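Local coordinates for aryl acylamidase (bacterium CSBL00001, PDB 4YJ6), which probably hydrolyses the amide bond of aryl acylamides, as an enzyme of the amidase signature family, at residues A[133-138]-A[354-359]. Numbering follows the deposited sequence.
Sequences SPVYGF and DALMKW
Phe-138 and Leu-356 mark the closest approach of the two backbones, their CA atoms 6.9 Å apart, where the loop that follows strand 126-131 meets the first turns of helix 354-363. In this amidase signature fold the contact joins a loop near one end of the three-stranded sheet to a helix far along the chain, and it is apolar and buried. Two overlapping turns, closed by Gly-137 N to Pro-134 O and Phe-138 N to Val-135 O, curl the loop and bring Val-135, Tyr-136 and Phe-138 to face the helix.

Leu-356 reaches into this surface with both methyls. Its CG stands anti to the backbone N (chi1 173°), and from there the branches part. Leu-356 CD1 lies over one face of the Phe-138 ring, a CH-pi contact 3.7 Å from the ring centroid and offset toward the rim at Phe-138 CD2. The other methyl, Leu-356 CD2, packs against Val-135 CG1 at 4.0 Å and against CB and CD2 of Tyr-136. The hydroxyl of Tyr-136 is hydrogen-bonded to Ser-333 OG on helix 315-339, which also packs against Phe-138 through Ile-326.

One turn further along, Trp-359 meets the far end of the phenyl ring. The ring planes lie 25° apart but are slid so that they scarcely overlap. An alanine in place of Phe-138 would probably leave Leu-356 CD1 without its aromatic face and open a gap beside Trp-359. The indole touches the Phe-138 ring mainly through its five-membered part, Trp-359 CD1 sitting 3.7 Å from Phe-138 CE1.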
loop_
_atom_site.group_PDB
_atom_site.type_symbol
_atom_site.label_atom_id
_atom_site.label_comp_id
_atom_site.label_asym_id
_atom_site.label_seq_id
_atom_site.Cartn_x
_atom_site.Cartn_y
_atom_site.Cartn_z
ATOM N N SER A 133 -6.439 -5.131 -7.735
ATOM C CA SER A 133 -5.965 -3.758 -7.962
ATOM C C SER A 133 -6.803 -3.198 -9.119
ATOM O O SER A 133 -7.280 -3.969 -9.957
ATOM C CB SER A 133 -4.453 -3.789 -8.356
ATOM O OG SER A 133 -3.978 -2.531 -8.895
ATOM N N PRO A 134 -6.974 -1.863 -9.181
ATOM C CA PRO A 134 -7.501 -1.212 -10.379
ATOM C C PRO A 134 -6.505 -1.317 -11.530
ATOM O O PRO A 134 -5.298 -1.568 -11.333
ATOM C CB PRO A 134 -7.614 0.261 -9.954
ATOM C CG PRO A 134 -6.450 0.431 -8.994
ATOM C CD PRO A 134 -6.499 -0.879 -8.184
ATOM N N VAL A 135 -7.004 -1.132 -12.741
ATOM C CA VAL A 135 -6.195 -1.309 -13.939
ATOM C C VAL A 135 -4.971 -0.404 -13.897
ATOM O O VAL A 135 -5.084 0.789 -13.683
ATOM C CB VAL A 135 -7.023 -1.021 -15.227
ATOM C CG1 VAL A 135 -6.110 -0.916 -16.451
ATOM C CG2 VAL A 135 -8.138 -2.097 -15.405
ATOM N N TYR A 136 -3.799 -1.008 -14.080
ATOM C CA TYR A 136 -2.518 -0.288 -14.096
ATOM C C TYR A 136 -2.291 0.533 -12.817
ATOM O O TYR A 136 -1.447 1.441 -12.796
ATOM C CB TYR A 136 -2.401 0.613 -15.347
ATOM C CG TYR A 136 -1.836 -0.091 -16.573
ATOM C CD1 TYR A 136 -0.552 -0.594 -16.550
ATOM C CD2 TYR A 136 -2.584 -0.239 -17.759
ATOM C CE1 TYR A 136 -0.005 -1.234 -17.665
ATOM C CE2 TYR A 136 -2.050 -0.871 -18.874
ATOM C CZ TYR A 136 -0.766 -1.370 -18.818
ATOM O OH TYR A 136 -0.197 -2.007 -19.898
ATOM N N GLY A 137 -2.981 0.173 -11.738
ATOM C CA GLY A 137 -2.855 0.910 -10.478
ATOM C C GLY A 137 -3.364 2.354 -10.548
ATOM O O GLY A 137 -3.132 3.121 -9.628
ATOM N N PHE A 138 -4.085 2.716 -11.614
ATOM C CA PHE A 138 -4.201 4.151 -11.960
ATOM C C PHE A 138 -5.436 4.794 -11.302
ATOM O O PHE A 138 -6.267 5.428 -11.971
ATOM C CB PHE A 138 -4.178 4.340 -13.498
ATOM C CG PHE A 138 -3.521 5.638 -13.960
ATOM C CD1 PHE A 138 -4.148 6.859 -13.785
ATOM C CD2 PHE A 138 -2.304 5.624 -14.607
ATOM C CE1 PHE A 138 -3.533 8.065 -14.231
ATOM C CE2 PHE A 138 -1.688 6.820 -15.030
ATOM C CZ PHE A 138 -2.323 8.031 -14.830
ATOM N N ASP A 354 -11.638 4.791 -19.743
ATOM C CA ASP A 354 -11.500 6.007 -20.517
ATOM C C ASP A 354 -10.582 7.030 -19.834
ATOM O O ASP A 354 -9.817 7.695 -20.511
ATOM C CB ASP A 354 -12.880 6.641 -20.743
ATOM C CG ASP A 354 -13.714 5.894 -21.793
ATOM O OD1 ASP A 354 -13.206 4.930 -22.419
ATOM O OD2 ASP A 354 -14.886 6.299 -22.002
ATOM N N ALA A 355 -10.689 7.178 -18.510
ATOM C CA ALA A 355 -9.919 8.183 -17.769
ATOM C C ALA A 355 -8.427 7.910 -17.856
ATOM O O ALA A 355 -7.615 8.824 -17.857
ATOM C CB ALA A 355 -10.359 8.225 -16.291
ATOM N N LEU A 356 -8.074 6.627 -17.906
ATOM C CA LEU A 356 -6.682 6.241 -18.082
ATOM C C LEU A 356 -6.231 6.471 -19.523
ATOM O O LEU A 356 -5.162 7.004 -19.760
ATOM C CB LEU A 356 -6.490 4.764 -17.696
ATOM C CG LEU A 356 -5.096 4.192 -18.006
ATOM C CD1 LEU A 356 -3.990 5.085 -17.513
ATOM C CD2 LEU A 356 -4.983 2.789 -17.364
HETATM N N MSE A 357 -7.063 6.099 -20.492
HETATM C CA MSE A 357 -6.694 6.300 -21.889
HETATM C C MSE A 357 -6.467 7.788 -22.152
HETATM O O MSE A 357 -5.665 8.163 -22.995
HETATM C CB MSE A 357 -7.773 5.724 -22.828
HETATM C CG MSE A 357 -7.359 5.654 -24.279
HETATM SE SE MSE A 357 -5.856 4.379 -24.556
HETATM C CE MSE A 357 -6.785 2.653 -24.465
ATOM N N LYS A 358 -7.165 8.659 -21.429
ATOM C CA LYS A 358 -6.899 10.092 -21.576
ATOM C C LYS A 358 -5.411 10.391 -21.365
ATOM O O LYS A 358 -4.785 11.099 -22.156
ATOM C CB LYS A 358 -7.720 10.880 -20.562
ATOM C CG LYS A 358 -7.359 12.365 -20.495
ATOM C CD LYS A 358 -8.189 13.046 -19.410
ATOM C CE LYS A 358 -7.759 12.603 -18.011
ATOM N NZ LYS A 358 -8.227 13.550 -16.947
ATOM N N TRP A 359 -4.849 9.847 -20.286
ATOM C CA TRP A 359 -3.438 10.132 -19.960
ATOM C C TRP A 359 -2.505 9.381 -20.902
ATOM O O TRP A 359 -1.433 9.893 -21.272
ATOM C CB TRP A 359 -3.161 9.747 -18.504
ATOM C CG TRP A 359 -3.851 10.662 -17.561
ATOM C CD1 TRP A 359 -4.903 10.375 -16.759
ATOM C CD2 TRP A 359 -3.539 12.045 -17.342
ATOM N NE1 TRP A 359 -5.259 11.495 -16.024
ATOM C CE2 TRP A 359 -4.445 12.534 -16.384
ATOM C CE3 TRP A 359 -2.579 12.908 -17.876
ATOM C CZ2 TRP A 359 -4.419 13.862 -15.932
ATOM C CZ3 TRP A 359 -2.541 14.213 -17.433
ATOM C CH2 TRP A 359 -3.459 14.679 -16.465
#